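Local coordinates for lipoprotein (Streptococcus pneumoniae serotype 4, PDB 6JF1) that binds L-methionine as the substrate-binding protein of an ABC importer, probably delivering it for uptake into the cell, at residues 135-140 with 149-154. Sequence-based numbering, arbitrary orientation.
Sequences IAVPND and YLLQSA. With ZN (zinc ion), chain G.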
ATOM      1  N   ILE A 135       5.766   0.294 -19.452  1.00 28.06           N
ATOM      2  CA  ILE A 135       5.796   0.365 -18.015  1.00 26.99           C
ATOM      3  C   ILE A 135       4.359   0.289 -17.480  1.00 26.57           C
ATOM      4  O   ILE A 135       3.462   1.049 -17.917  1.00 27.98           O
ATOM      5  CB  ILE A 135       6.509   1.660 -17.579  1.00 29.05           C
ATOM      6  CG1 ILE A 135       7.906   1.740 -18.194  1.00 26.18           C
ATOM      7  CG2 ILE A 135       6.552   1.779 -16.051  1.00 26.58           C
ATOM      8  CD1 ILE A 135       8.754   2.809 -17.579  1.00 27.93           C
ATOM      9  N   ALA A 136       4.157  -0.634 -16.535  1.00 27.04           N
ATOM     10  CA  ALA A 136       2.871  -0.801 -15.811  1.00 25.81           C
ATOM     11  C   ALA A 136       2.876   0.046 -14.536  1.00 24.30           C
ATOM     12  O   ALA A 136       3.886   0.091 -13.827  1.00 24.11           O
ATOM     13  CB  ALA A 136       2.679  -2.253 -15.452  1.00 25.10           C
ATOM     14  N   VAL A 137       1.750   0.690 -14.264  1.00 20.25           N
ATOM     15  CA  VAL A 137       1.567   1.497 -13.056  1.00 22.62           C
ATOM     16  C   VAL A 137       0.180   1.190 -12.461  1.00 20.34           C
ATOM     17  O   VAL A 137      -0.708   0.723 -13.168  1.00 20.79           O
ATOM     18  CB  VAL A 137       1.725   3.010 -13.343  1.00 23.88           C
ATOM     19  CG1 VAL A 137       3.117   3.352 -13.871  1.00 23.80           C
ATOM     20  CG2 VAL A 137       0.628   3.556 -14.266  1.00 20.93           C
ATOM     21  N   PRO A 138      -0.012   1.429 -11.152  1.00 21.39           N
ATOM     22  CA  PRO A 138      -1.343   1.257 -10.565  1.00 21.56           C
ATOM     23  C   PRO A 138      -2.370   2.214 -11.208  1.00 24.06           C
ATOM     24  O   PRO A 138      -2.023   3.269 -11.740  1.00 23.87           O
ATOM     25  CB  PRO A 138      -1.187   1.576  -9.073  1.00 21.92           C
ATOM     26  CG  PRO A 138       0.301   1.451  -8.804  1.00 22.56           C
ATOM     27  CD  PRO A 138       0.968   1.843 -10.108  1.00 22.76           C
ATOM     28  N   ASN A 139      -3.636   1.870 -11.139  1.00 23.13           N
ATOM     29  CA  ASN A 139      -4.647   2.614 -11.885  1.00 23.35           C
ATOM     30  C   ASN A 139      -5.582   3.346 -10.913  1.00 26.27           C
ATOM     31  O   ASN A 139      -6.495   3.997 -11.348  1.00 26.37           O
ATOM     32  CB  ASN A 139      -5.439   1.680 -12.811  1.00 26.61           C
ATOM     33  CG  ASN A 139      -6.286   0.644 -12.082  1.00 27.15           C
ATOM     34  OD1 ASN A 139      -6.325   0.600 -10.856  1.00 25.96           O
ATOM     35  ND2 ASN A 139      -6.983  -0.214 -12.818  1.00 27.32           N
ATOM     36  N   ASP A 140      -5.424   3.229  -9.591  1.00 22.63           N
ATOM     37  CA  ASP A 140      -6.285   4.070  -8.699  1.00 23.04           C
ATOM     38  C   ASP A 140      -5.662   5.472  -8.610  1.00 20.70           C
ATOM     39  O   ASP A 140      -4.448   5.590  -8.614  1.00 21.40           O
ATOM     40  CB  ASP A 140      -6.434   3.397  -7.326  1.00 25.62           C
ATOM     41  CG  ASP A 140      -5.064   3.269  -6.672  1.00 27.99           C
ATOM     42  OD1 ASP A 140      -4.264   2.400  -7.154  1.00 24.97           O
ATOM     43  OD2 ASP A 140      -4.770   4.109  -5.750  1.00 27.88           O
ATOM     44  N   TYR A 149       4.634  10.588 -10.900  1.00 24.97           N
ATOM     45  CA  TYR A 149       5.671  11.478 -10.394  1.00 24.90           C
ATOM     46  C   TYR A 149       7.005  10.732 -10.217  1.00 25.49           C
ATOM     47  O   TYR A 149       8.072  11.323 -10.395  1.00 23.32           O
ATOM     48  CB  TYR A 149       5.224  12.150  -9.099  1.00 22.37           C
ATOM     49  CG  TYR A 149       4.269  13.293  -9.303  1.00 26.58           C
ATOM     50  CD1 TYR A 149       4.718  14.512  -9.810  1.00 30.14           C
ATOM     51  CD2 TYR A 149       2.930  13.186  -8.944  1.00 23.88           C
ATOM     52  CE1 TYR A 149       3.858  15.593  -9.973  1.00 30.29           C
ATOM     53  CE2 TYR A 149       2.057  14.250  -9.113  1.00 27.21           C
ATOM     54  CZ  TYR A 149       2.523  15.454  -9.628  1.00 28.56           C
ATOM     55  OH  TYR A 149       1.675  16.510  -9.754  1.00 28.60           O
ATOM     56  N   LEU A 150       6.937   9.459  -9.839  1.00 26.02           N
ATOM     57  CA  LEU A 150       8.116   8.597  -9.706  1.00 27.14           C
ATOM     58  C   LEU A 150       8.822   8.449 -11.058  1.00 26.00           C
ATOM     59  O   LEU A 150      10.064   8.525 -11.138  1.00 25.42           O
ATOM     60  CB  LEU A 150       7.718   7.201  -9.203  1.00 28.47           C
ATOM     61  CG  LEU A 150       8.916   6.300  -8.886  1.00 31.52           C
ATOM     62  CD1 LEU A 150       9.447   6.617  -7.505  1.00 36.79           C
ATOM     63  CD2 LEU A 150       8.584   4.828  -8.980  1.00 34.34           C
ATOM     64  N   LEU A 151       8.039   8.196 -12.104  1.00 23.19           N
ATOM     65  CA  LEU A 151       8.625   8.012 -13.416  1.00 25.93           C
ATOM     66  C   LEU A 151       9.262   9.349 -13.842  1.00 25.44           C
ATOM     67  O   LEU A 151      10.315   9.353 -14.464  1.00 25.92           O
ATOM     68  CB  LEU A 151       7.548   7.562 -14.414  1.00 25.14           C
ATOM     69  CG  LEU A 151       6.997   6.141 -14.263  1.00 25.84           C
ATOM     70  CD1 LEU A 151       6.187   5.777 -15.518  1.00 24.80           C
ATOM     71  CD2 LEU A 151       8.134   5.134 -14.045  1.00 24.96           C
ATOM     72  N   GLN A 152       8.665  10.467 -13.444  1.00 25.86           N
ATOM     73  CA  GLN A 152       9.232  11.751 -13.785  1.00 27.56           C
ATOM     74  C   GLN A 152      10.543  11.962 -13.020  1.00 31.43           C
ATOM     75  O   GLN A 152      11.548  12.286 -13.613  1.00 29.09           O
ATOM     76  CB  GLN A 152       8.241  12.883 -13.536  1.00 31.68           C
ATOM     77  CG  GLN A 152       8.898  14.252 -13.653  1.00 30.74           C
ATOM     78  CD  GLN A 152       7.901  15.376 -13.576  1.00 31.44           C
ATOM     79  OE1 GLN A 152       7.523  15.964 -14.600  1.00 31.99           O
ATOM     80  NE2 GLN A 152       7.441  15.659 -12.366  1.00 25.67           N
ATOM     81  N   SER A 153      10.541  11.793 -11.701  1.00 31.27           N
ATOM     82  CA  SER A 153      11.778  11.952 -10.940  1.00 30.56           C
ATOM     83  C   SER A 153      12.865  10.964 -11.438  1.00 31.46           C
ATOM     84  O   SER A 153      14.047  11.278 -11.347  1.00 30.42           O
ATOM     85  CB  SER A 153      11.499  11.860  -9.448  1.00 31.62           C
ATOM     86  OG  SER A 153      11.373  10.506  -9.071  1.00 48.89           O
ATOM     87  N   ALA A 154      12.504   9.803 -12.009  1.00 28.32           N
ATOM     88  CA  ALA A 154      13.511   8.855 -12.575  1.00 31.88           C
ATOM     89  C   ALA A 154      14.028   9.327 -13.949  1.00 34.65           C
ATOM     90  O   ALA A 154      14.789   8.619 -14.619  1.00 39.74           O
ATOM     91  CB  ALA A 154      12.936   7.448 -12.666  1.00 27.51           C
TER
HETATM   92 ZN    ZN G 306      -6.584   5.260 -13.314  1.00 38.62          ZN
HETATM   93  O   HOH W   1      -6.990   7.317 -14.539  1.00 27.88           O
HETATM   94  O   HOH W   2      -6.986   6.930 -12.270  1.00 28.55           O
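The carbonyl oxygen of L150 accepts two hydrogen bonds at the end of helix 141-153, from A154 N at 2.9 Å and from S153 OG at 3.1 Å. Both donors come from the same face of its carbonyl plane. The hydroxyl of S153 approaches well off the line of the carbonyl bond, at a C=O...O angle of 114° and tilted 30° from the plane, as expected for a serine bonding back to the preceding turn of its own helix. The next residue, L151, carries the contact with strand 134-138. Its CD1 meets I135 CG2 tip to tip at 4.0 Å; in I135 a chi1 of -56° sets CG1 beside the backbone N and CG2 anti to it, which turns the CG2 methyl to L151. V137, two residues along on the same side of the strand, adds CG1 at 4.2 Å from L151 CD1, which makes this one methyl the meeting point for both strand residues. The contact is purely apolar and buried, yet small, with 111 Å² of surface lost over both sides. Topologically it is the first half of a beta-alpha-beta crossover: the chain runs from strand 134-138 through the helix and, after the antiparallel strand pair 158-159 and 172-174, into the parallel neighbouring strand 180-184, whose I181 also packs on V137 and L151. At the strand-helix junction, D140 is the N-cap, its side chain capping a backbone N, and its OD2 is hydrogen-bonded to ND2 of N143, which belongs to the methionine pocket. Just before it, N139 binds zinc through its backbone O at 2.3 Å; E144, E183 and two waters complete the ligands.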